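Local structure of uncharacterized protein (3O2I) at residues 28-33 against 49-54; 44-49 against 90-95; 58-63 against 77-82. The protein is of unknown function, belongs to a family not yet characterised, and forms a two-chain assembly in which the beta-sheet runs on from one subunit into the other. One frame throughout, in Å; residues are numbered along the deposited sequence.

Three contacts illustrate how chemistry follows place in a small alpha+beta fold. Contact 1 lies at the surface, where strand 28-35 meets the loop entering helix 53-63, and relies on aromatic rings and one hydrogen bond from a backbone amide to a tyrosine hydroxyl. Contact 2, partly buried, pairs the middle strand 41-47 with the short strand 90-91 through backbone hydrogen bonds. Contact 3 is buried and joins helices 53-63 and 72-87 by aliphatic packing plus one tyrosine-glutamate bond. Contacts 1 and 2 share E49 and are tied by the pairing of strands 28-35 and 41-47; L32 touches both L60 and V79 of contact 3, while L45 reaches S80, so sheet and helices form one layered unit.

Contact 1: residues 28-33 against 49-54; sequences HIYELV and EYWTED
H28 and Y50 bring the two backbones closest, with their CA atoms 6.1 Å apart, where the start of strand 28-33 passes the loop 49-52 that leads into a helix; beyond this point side chains of the strand reach over to the loop, one of them to its backbone. The Y50 CB lies over one face of the H28 imidazole, 4.0 Å from its centroid, in a CH-pi contact displaced toward the rim of the ring. The two rings themselves meet obliquely.

Y30 carries the polar part. Its CG is anti to the carbonyl carbon (chi1 -63°), and the phenol extends across to the loop, where its OH accepts a hydrogen bond from W51 N. At 2.6 Å between W51 N and Y30 OH the bond is short, and its N-H...O angle of 170° makes it nearly straight. The same tyrosine meets the indole: W51 turns the edge of its five-membered ring toward the Y30 face in an offset edge-to-face pair, planes at 89°. The closest carbons are Y30 CZ and W51 CD1, 3.7 Å apart. One phenol thus holds a loop amide and packs against the side chain of the same residue, which probably limits how far that loop can shift against the strand.

Around this pair, F56 meets Y30 edge-to-face, F89 stacks on W51, and Q96 of the second subunit hydrogen-bonds W51 O. At the far end of the loop, T52 occupies the N-cap of helix 53-63 and uses its side chain to cap a backbone N. This is a strand-to-helix connection folded back beside an edge strand of its chain's antiparallel sheet; that strand also pairs in parallel with a strand of the second subunit, placing the aromatic cluster beside the dimer interface.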
loop_
_atom_site.group_PDB
_atom_site.type_symbol
_atom_site.label_atom_id
_atom_site.label_comp_id
_atom_site.label_asym_id
_atom_site.label_seq_id
_atom_site.Cartn_x
_atom_site.Cartn_y
_atom_site.Cartn_z
ATOM N N HIS B 28 -10.189 -2.363 2.040
ATOM C CA HIS B 28 -9.115 -3.200 1.532
ATOM C C HIS B 28 -8.425 -2.574 0.325
ATOM O O HIS B 28 -9.048 -1.872 -0.472
ATOM C CB HIS B 28 -9.656 -4.589 1.210
ATOM C CG HIS B 28 -10.141 -5.321 2.418
ATOM N ND1 HIS B 28 -9.340 -6.192 3.129
ATOM C CD2 HIS B 28 -11.330 -5.283 3.067
ATOM C CE1 HIS B 28 -10.024 -6.674 4.153
ATOM N NE2 HIS B 28 -11.234 -6.140 4.136
ATOM N N ILE B 29 -7.132 -2.845 0.203
ATOM C CA ILE B 29 -6.284 -2.237 -0.815
ATOM C C ILE B 29 -5.945 -3.210 -1.942
ATOM O O ILE B 29 -5.466 -4.320 -1.679
ATOM C CB ILE B 29 -4.944 -1.772 -0.167
ATOM C CG1 ILE B 29 -5.227 -0.827 1.025
ATOM C CG2 ILE B 29 -4.042 -1.145 -1.209
ATOM C CD1 ILE B 29 -3.967 -0.406 1.812
ATOM N N TYR B 30 -6.165 -2.781 -3.187
ATOM C CA TYR B 30 -5.835 -3.578 -4.365
ATOM C C TYR B 30 -4.854 -2.830 -5.253
ATOM O O TYR B 30 -5.176 -1.786 -5.821
ATOM C CB TYR B 30 -7.116 -4.000 -5.128
ATOM C CG TYR B 30 -7.945 -4.882 -4.248
ATOM C CD1 TYR B 30 -7.795 -6.259 -4.277
ATOM C CD2 TYR B 30 -8.813 -4.337 -3.321
ATOM C CE1 TYR B 30 -8.508 -7.067 -3.418
ATOM C CE2 TYR B 30 -9.536 -5.136 -2.472
ATOM C CZ TYR B 30 -9.370 -6.497 -2.518
ATOM O OH TYR B 30 -10.075 -7.287 -1.655
ATOM N N GLU B 31 -3.647 -3.372 -5.359
ATOM C CA GLU B 31 -2.613 -2.752 -6.164
ATOM C C GLU B 31 -2.387 -3.444 -7.516
ATOM O O GLU B 31 -2.345 -4.669 -7.601
ATOM C CB GLU B 31 -1.303 -2.714 -5.388
ATOM C CG GLU B 31 -0.184 -2.000 -6.104
ATOM C CD GLU B 31 1.142 -2.118 -5.353
ATOM O OE1 GLU B 31 1.225 -2.936 -4.414
ATOM O OE2 GLU B 31 2.090 -1.383 -5.701
ATOM N N LEU B 32 -2.216 -2.631 -8.557
ATOM C CA LEU B 32 -1.860 -3.105 -9.894
ATOM C C LEU B 32 -0.500 -2.539 -10.259
ATOM O O LEU B 32 -0.268 -1.327 -10.164
ATOM C CB LEU B 32 -2.895 -2.640 -10.919
ATOM C CG LEU B 32 -4.333 -3.141 -10.763
ATOM C CD1 LEU B 32 -5.286 -2.321 -11.613
ATOM C CD2 LEU B 32 -4.447 -4.609 -11.113
ATOM N N VAL B 33 0.402 -3.414 -10.680
ATOM C CA VAL B 33 1.770 -3.006 -10.967
ATOM C C VAL B 33 2.150 -3.243 -12.438
ATOM O O VAL B 33 1.927 -4.324 -12.983
ATOM C CB VAL B 33 2.757 -3.759 -10.067
ATOM C CG1 VAL B 33 4.186 -3.384 -10.414
ATOM C CG2 VAL B 33 2.458 -3.478 -8.565
ATOM N N GLU B 49 -15.098 -3.730 0.451
ATOM C CA GLU B 49 -15.216 -5.175 0.642
ATOM C C GLU B 49 -13.955 -5.950 0.288
ATOM O O GLU B 49 -13.099 -5.469 -0.453
ATOM C CB GLU B 49 -16.419 -5.741 -0.114
ATOM C CG GLU B 49 -17.756 -5.345 0.492
ATOM C CD GLU B 49 -18.808 -6.427 0.307
ATOM O OE1 GLU B 49 -19.427 -6.491 -0.779
ATOM O OE2 GLU B 49 -19.007 -7.224 1.248
ATOM N N TYR B 50 -13.847 -7.152 0.846
ATOM C CA TYR B 50 -12.734 -8.036 0.546
ATOM C C TYR B 50 -13.044 -8.854 -0.698
ATOM O O TYR B 50 -14.111 -9.458 -0.810
ATOM C CB TYR B 50 -12.448 -8.973 1.723
ATOM C CG TYR B 50 -11.484 -10.092 1.386
ATOM C CD1 TYR B 50 -11.921 -11.411 1.304
ATOM C CD2 TYR B 50 -10.136 -9.825 1.127
ATOM C CE1 TYR B 50 -11.042 -12.441 0.980
ATOM C CE2 TYR B 50 -9.250 -10.846 0.796
ATOM C CZ TYR B 50 -9.705 -12.150 0.727
ATOM O OH TYR B 50 -8.822 -13.159 0.401
ATOM N N TRP B 51 -12.112 -8.851 -1.639
ATOM C CA TRP B 51 -12.210 -9.699 -2.814
ATOM C C TRP B 51 -11.123 -10.741 -2.671
ATOM O O TRP B 51 -9.969 -10.385 -2.430
ATOM C CB TRP B 51 -11.960 -8.892 -4.087
ATOM C CG TRP B 51 -12.911 -7.758 -4.331
ATOM C CD1 TRP B 51 -12.887 -6.530 -3.738
ATOM C CD2 TRP B 51 -14.012 -7.737 -5.256
ATOM N NE1 TRP B 51 -13.915 -5.751 -4.224
ATOM C CE2 TRP B 51 -14.614 -6.467 -5.158
ATOM C CE3 TRP B 51 -14.548 -8.671 -6.148
ATOM C CZ2 TRP B 51 -15.734 -6.110 -5.918
ATOM C CZ3 TRP B 51 -15.655 -8.311 -6.908
ATOM C CH2 TRP B 51 -16.235 -7.041 -6.786
ATOM N N THR B 52 -11.481 -12.018 -2.795
ATOM C CA THR B 52 -10.489 -13.094 -2.818
ATOM C C THR B 52 -9.496 -12.846 -3.964
ATOM O O THR B 52 -9.767 -12.048 -4.860
ATOM C CB THR B 52 -11.150 -14.463 -3.057
ATOM O OG1 THR B 52 -11.394 -14.613 -4.455
ATOM C CG2 THR B 52 -12.485 -14.582 -2.296
ATOM N N GLU B 53 -8.351 -13.520 -3.941
ATOM C CA GLU B 53 -7.366 -13.336 -5.008
ATOM C C GLU B 53 -7.950 -13.768 -6.366
ATOM O O GLU B 53 -7.772 -13.087 -7.379
ATOM C CB GLU B 53 -6.059 -14.091 -4.704
ATOM C CG GLU B 53 -4.826 -13.615 -5.516
ATOM C CD GLU B 53 -4.208 -12.304 -4.991
ATOM O OE1 GLU B 53 -4.761 -11.713 -4.030
ATOM O OE2 GLU B 53 -3.159 -11.872 -5.536
ATOM N N ASP B 54 -8.666 -14.884 -6.381
ATOM C CA ASP B 54 -9.287 -15.362 -7.623
ATOM C C ASP B 54 -10.327 -14.394 -8.178
ATOM O O ASP B 54 -10.368 -14.139 -9.379
ATOM C CB ASP B 54 -9.888 -16.747 -7.428
ATOM C CG ASP B 54 -8.835 -17.818 -7.396
ATOM O OD1 ASP B 54 -7.666 -17.484 -7.675
ATOM O OD2 ASP B 54 -9.169 -18.984 -7.098
#

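Contact 2: residues 44-49 against 90-95; sequences YLLHSE and VEAGGL
V90 faces L46 as an antiparallel hydrogen-bonded pair, and two backbone bonds join them: L46 N gives to V90 O at 2.7 Å, and V90 N returns to L46 O at 2.9 Å. Their side chains share one face of the sheet, where V90 CG2 meets L46 CB at 3.5 Å. E91 follows opposite L45 as a non-hydrogen-bonded pair on the other face, its CB 3.9 Å from L45 CD2.

At A92 the amide donates to Y44 O over 2.8 Å, nearly straight at 166°, while its methyl touches Y44 CB and L46 CD2. A water accepts from Y44 N and lies within hydrogen-bonding distance of A92 O, probably bridging the two backbones where the strands part. At G94 the chain adopts backbone angles at which a CB would be jammed against the preceding carbonyl O, and its CA passes beside Y44 CD2.

L95 then places its CB over one face of the Y44 ring, 3.9 Å from the centroid, in a CH-pi contact; chi1 of -63° in Y44 directs the phenol along the departing chain to receive it. Shortening Y44 to an alanine would probably leave L95 CB without the ring beneath it and open a gap beside G94. I29 of the second subunit packs on both Y44 and A92. The pairing is a short antiparallel ladder whose second strand soon turns away at a glycine pair, after which L95 joins a parallel ladder with the second subunit, a sheet continued across a dimer interface.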
loop_
_atom_site.group_PDB
_atom_site.type_symbol
_atom_site.label_atom_id
_atom_site.label_comp_id
_atom_site.label_asym_id
_atom_site.label_seq_id
_atom_site.Cartn_x
_atom_site.Cartn_y
_atom_site.Cartn_z
ATOM N N TYR B 44 -2.933 2.068 -6.796
ATOM C CA TYR B 44 -3.509 1.567 -5.555
ATOM C C TYR B 44 -4.989 1.857 -5.560
ATOM O O TYR B 44 -5.389 3.021 -5.592
ATOM C CB TYR B 44 -2.844 2.248 -4.338
ATOM C CG TYR B 44 -1.366 1.946 -4.228
ATOM C CD1 TYR B 44 -0.925 0.784 -3.610
ATOM C CD2 TYR B 44 -0.416 2.809 -4.759
ATOM C CE1 TYR B 44 0.422 0.490 -3.516
ATOM C CE2 TYR B 44 0.944 2.529 -4.657
ATOM C CZ TYR B 44 1.350 1.365 -4.039
ATOM O OH TYR B 44 2.694 1.070 -3.929
ATOM N N LEU B 45 -5.800 0.804 -5.521
ATOM C CA LEU B 45 -7.255 0.949 -5.463
ATOM C C LEU B 45 -7.793 0.518 -4.102
ATOM O O LEU B 45 -7.268 -0.392 -3.475
ATOM C CB LEU B 45 -7.923 0.102 -6.539
ATOM C CG LEU B 45 -7.496 0.335 -7.989
ATOM C CD1 LEU B 45 -8.360 -0.530 -8.909
ATOM C CD2 LEU B 45 -7.624 1.794 -8.366
ATOM N N LEU B 46 -8.862 1.166 -3.669
ATOM C CA LEU B 46 -9.489 0.856 -2.395
ATOM C C LEU B 46 -10.871 0.304 -2.626
ATOM O O LEU B 46 -11.568 0.751 -3.530
ATOM C CB LEU B 46 -9.628 2.132 -1.557
ATOM C CG LEU B 46 -8.462 2.600 -0.701
ATOM C CD1 LEU B 46 -7.193 1.857 -1.072
ATOM C CD2 LEU B 46 -8.302 4.122 -0.795
ATOM N N HIS B 47 -11.276 -0.651 -1.798
ATOM C CA HIS B 47 -12.663 -1.113 -1.799
ATOM C C HIS B 47 -13.118 -1.408 -0.375
ATOM O O HIS B 47 -12.330 -1.859 0.452
ATOM C CB HIS B 47 -12.830 -2.361 -2.665
ATOM C CG HIS B 47 -14.226 -2.565 -3.158
ATOM N ND1 HIS B 47 -15.257 -2.960 -2.332
ATOM C CD2 HIS B 47 -14.767 -2.418 -4.392
ATOM C CE1 HIS B 47 -16.373 -3.047 -3.036
ATOM N NE2 HIS B 47 -16.106 -2.714 -4.286
ATOM N N SER B 48 -14.392 -1.152 -0.094
ATOM C CA SER B 48 -14.938 -1.424 1.229
ATOM C C SER B 48 -15.084 -2.915 1.503
ATOM O O SER B 48 -15.176 -3.325 2.656
ATOM C CB SER B 48 -16.271 -0.692 1.455
ATOM O OG SER B 48 -17.284 -1.147 0.576
ATOM N N GLU B 49 -15.098 -3.730 0.451
ATOM C CA GLU B 49 -15.216 -5.175 0.642
ATOM C C GLU B 49 -13.955 -5.950 0.288
ATOM O O GLU B 49 -13.099 -5.469 -0.453
ATOM C CB GLU B 49 -16.419 -5.741 -0.114
ATOM C CG GLU B 49 -17.756 -5.345 0.492
ATOM C CD GLU B 49 -18.808 -6.427 0.307
ATOM O OE1 GLU B 49 -19.427 -6.491 -0.779
ATOM O OE2 GLU B 49 -19.007 -7.224 1.248
ATOM N N VAL B 90 -12.075 2.885 -5.482
ATOM C CA VAL B 90 -11.656 4.279 -5.530
ATOM C C VAL B 90 -10.141 4.287 -5.579
ATOM O O VAL B 90 -9.495 3.541 -4.849
ATOM C CB VAL B 90 -12.197 5.101 -4.327
ATOM C CG1 VAL B 90 -13.701 4.970 -4.248
ATOM C CG2 VAL B 90 -11.584 4.646 -3.034
ATOM N N GLU B 91 -9.573 5.087 -6.475
ATOM C CA GLU B 91 -8.123 5.112 -6.621
ATOM C C GLU B 91 -7.503 5.979 -5.543
ATOM O O GLU B 91 -7.947 7.101 -5.318
ATOM C CB GLU B 91 -7.707 5.633 -7.993
ATOM C CG GLU B 91 -6.194 5.611 -8.220
ATOM C CD GLU B 91 -5.797 6.071 -9.614
ATOM O OE1 GLU B 91 -6.660 6.625 -10.328
ATOM O OE2 GLU B 91 -4.621 5.878 -9.989
ATOM N N ALA B 92 -6.480 5.447 -4.880
ATOM C CA ALA B 92 -5.733 6.200 -3.871
ATOM C C ALA B 92 -4.658 7.003 -4.578
ATOM O O ALA B 92 -4.281 6.684 -5.713
ATOM C CB ALA B 92 -5.111 5.263 -2.868
ATOM N N GLY B 93 -4.170 8.047 -3.915
ATOM C CA GLY B 93 -3.139 8.897 -4.483
ATOM C C GLY B 93 -1.742 8.295 -4.464
ATOM O O GLY B 93 -0.848 8.766 -5.170
ATOM N N GLY B 94 -1.546 7.254 -3.657
ATOM C CA GLY B 94 -0.239 6.638 -3.548
ATOM C C GLY B 94 -0.001 6.050 -2.174
ATOM O O GLY B 94 -0.884 6.068 -1.319
ATOM N N LEU B 95 1.201 5.528 -1.967
ATOM C CA LEU B 95 1.535 4.846 -0.728
ATOM C C LEU B 95 2.909 5.285 -0.254
ATOM O O LEU B 95 3.840 5.406 -1.051
ATOM C CB LEU B 95 1.509 3.324 -0.914
ATOM C CG LEU B 95 1.791 2.433 0.310
ATOM C CD1 LEU B 95 1.212 1.036 0.131
ATOM C CD2 LEU B 95 3.298 2.349 0.603
HETATM O O HOH W 1 -2.711 4.680 -7.098
#

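Contact 3: residues 58-63 against 77-82; sequences NLLLEA and LEVSKY
L60 opens the contact on the apolar side, its CD2 pressed against V79 CG1 at 3.5 Å, tighter than usual for two carbons. The two side chains cross at about a right angle, and L32 of strand 28-35 packs against both.

E62 supplies the polar link. Its chain runs extended beyond CG to bring OE1 to the edge of the Y82 ring, in the ring plane, where Y82 OH donates a hydrogen bond of 2.9 Å to E62 OE1. The bond uses the anti lone pair of that oxygen, and carboxylate and ring planes stand 78° apart. H87 NE2 also hydrogen-bonds this oxygen, so two groups grip it and help fix the carboxylate's rotation.

A63 meets the phenol with backbone and methyl: A63 CA lies over one face of the Y82 ring, 4.0 Å from the centroid, and A63 CB is 3.6 Å from Y82 CD2. With CG anti to the backbone N (chi1 172°), Y82 lays its phenol along 62-63. The segment axes approach to 9.3 Å at 102°, a nearly perpendicular helix pair whose leucine-valine side faces the sheet: helices packed on an antiparallel sheet, an alpha+beta arrangement.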
loop_
_atom_site.group_PDB
_atom_site.type_symbol
_atom_site.label_atom_id
_atom_site.label_comp_id
_atom_site.label_asym_id
_atom_site.label_seq_id
_atom_site.Cartn_x
_atom_site.Cartn_y
_atom_site.Cartn_z
ATOM N N ASN B 58 -10.174 -12.453 -11.772
ATOM C CA ASN B 58 -11.375 -12.451 -12.613
ATOM C C ASN B 58 -11.878 -11.061 -13.000
ATOM O O ASN B 58 -12.432 -10.875 -14.086
ATOM C CB ASN B 58 -12.498 -13.246 -11.950
ATOM C CG ASN B 58 -12.382 -14.737 -12.204
ATOM O OD1 ASN B 58 -12.478 -15.194 -13.346
ATOM N ND2 ASN B 58 -12.174 -15.506 -11.140
ATOM N N LEU B 59 -11.688 -10.090 -12.109
ATOM C CA LEU B 59 -12.025 -8.704 -12.415
ATOM C C LEU B 59 -11.229 -8.171 -13.609
ATOM O O LEU B 59 -11.756 -7.395 -14.405
ATOM C CB LEU B 59 -11.790 -7.807 -11.197
ATOM C CG LEU B 59 -12.851 -7.905 -10.105
ATOM C CD1 LEU B 59 -12.506 -6.984 -8.946
ATOM C CD2 LEU B 59 -14.221 -7.563 -10.672
ATOM N N LEU B 60 -9.960 -8.566 -13.716
ATOM C CA LEU B 60 -9.120 -8.121 -14.827
ATOM C C LEU B 60 -9.634 -8.714 -16.144
ATOM O O LEU B 60 -9.685 -8.025 -17.165
ATOM C CB LEU B 60 -7.637 -8.492 -14.621
ATOM C CG LEU B 60 -6.900 -8.098 -13.331
ATOM C CD1 LEU B 60 -5.368 -8.057 -13.538
ATOM C CD2 LEU B 60 -7.387 -6.781 -12.767
ATOM N N LEU B 61 -9.996 -9.994 -16.122
ATOM C CA LEU B 61 -10.603 -10.612 -17.298
ATOM C C LEU B 61 -11.810 -9.780 -17.741
ATOM O O LEU B 61 -11.955 -9.479 -18.923
ATOM C CB LEU B 61 -11.006 -12.065 -17.024
ATOM C CG LEU B 61 -9.824 -12.986 -16.693
ATOM C CD1 LEU B 61 -10.297 -14.375 -16.299
ATOM C CD2 LEU B 61 -8.845 -13.071 -17.857
ATOM N N GLU B 62 -12.648 -9.374 -16.787
ATOM C CA GLU B 62 -13.813 -8.562 -17.116
ATOM C C GLU B 62 -13.386 -7.290 -17.838
ATOM O O GLU B 62 -13.886 -6.982 -18.916
ATOM C CB GLU B 62 -14.621 -8.210 -15.868
ATOM C CG GLU B 62 -15.538 -9.311 -15.360
ATOM C CD GLU B 62 -16.372 -8.862 -14.166
ATOM O OE1 GLU B 62 -16.929 -7.740 -14.209
ATOM O OE2 GLU B 62 -16.467 -9.626 -13.179
ATOM N N ALA B 63 -12.457 -6.550 -17.243
ATOM C CA ALA B 63 -11.939 -5.342 -17.879
ATOM C C ALA B 63 -11.475 -5.601 -19.322
ATOM O O ALA B 63 -11.592 -4.737 -20.190
ATOM C CB ALA B 63 -10.798 -4.761 -17.061
ATOM N N LEU B 77 -3.703 1.167 -17.013
ATOM C CA LEU B 77 -4.517 2.370 -16.869
ATOM C C LEU B 77 -5.986 2.092 -17.154
ATOM O O LEU B 77 -6.875 2.648 -16.500
ATOM C CB LEU B 77 -4.011 3.467 -17.806
ATOM C CG LEU B 77 -2.584 3.949 -17.562
ATOM C CD1 LEU B 77 -2.219 5.043 -18.554
ATOM C CD2 LEU B 77 -2.419 4.441 -16.115
ATOM N N GLU B 78 -6.234 1.225 -18.134
ATOM C CA GLU B 78 -7.597 0.929 -18.569
ATOM C C GLU B 78 -8.321 0.030 -17.571
ATOM O O GLU B 78 -9.469 0.286 -17.218
ATOM C CB GLU B 78 -7.596 0.306 -19.981
ATOM C CG GLU B 78 -6.787 1.110 -21.001
ATOM C CD GLU B 78 -7.244 0.891 -22.440
ATOM O OE1 GLU B 78 -6.374 0.824 -23.342
ATOM O OE2 GLU B 78 -8.469 0.785 -22.669
ATOM N N VAL B 79 -7.644 -1.022 -17.123
ATOM C CA VAL B 79 -8.168 -1.906 -16.085
ATOM C C VAL B 79 -8.545 -1.119 -14.814
ATOM O O VAL B 79 -9.622 -1.314 -14.232
ATOM C CB VAL B 79 -7.129 -2.992 -15.734
ATOM C CG1 VAL B 79 -7.574 -3.796 -14.517
ATOM C CG2 VAL B 79 -6.883 -3.895 -16.942
ATOM N N SER B 80 -7.651 -0.234 -14.386
ATOM C CA SER B 80 -7.929 0.642 -13.249
ATOM C C SER B 80 -9.239 1.406 -13.453
ATOM O O SER B 80 -10.112 1.408 -12.578
ATOM C CB SER B 80 -6.775 1.623 -13.039
ATOM O OG SER B 80 -7.060 2.533 -11.981
ATOM N N LYS B 81 -9.369 2.047 -14.616
ATOM C CA LYS B 81 -10.561 2.832 -14.953
ATOM C C LYS B 81 -11.848 2.019 -14.865
ATOM O O LYS B 81 -12.897 2.540 -14.495
ATOM C CB LYS B 81 -10.442 3.419 -16.359
ATOM C CG LYS B 81 -9.571 4.653 -16.468
ATOM C CD LYS B 81 -9.664 5.252 -17.868
ATOM C CE LYS B 81 -11.083 5.716 -18.180
ATOM N NZ LYS B 81 -11.222 6.227 -19.581
ATOM N N TYR B 82 -11.755 0.739 -15.203
ATOM C CA TYR B 82 -12.921 -0.135 -15.226
ATOM C C TYR B 82 -13.326 -0.581 -13.824
ATOM O O TYR B 82 -14.508 -0.567 -13.483
ATOM C CB TYR B 82 -12.688 -1.350 -16.137
ATOM C CG TYR B 82 -13.787 -2.382 -16.041
ATOM C CD1 TYR B 82 -14.977 -2.231 -16.747
ATOM C CD2 TYR B 82 -13.643 -3.500 -15.232
ATOM C CE1 TYR B 82 -15.995 -3.172 -16.648
ATOM C CE2 TYR B 82 -14.647 -4.442 -15.125
ATOM C CZ TYR B 82 -15.823 -4.275 -15.833
ATOM O OH TYR B 82 -16.820 -5.216 -15.713
#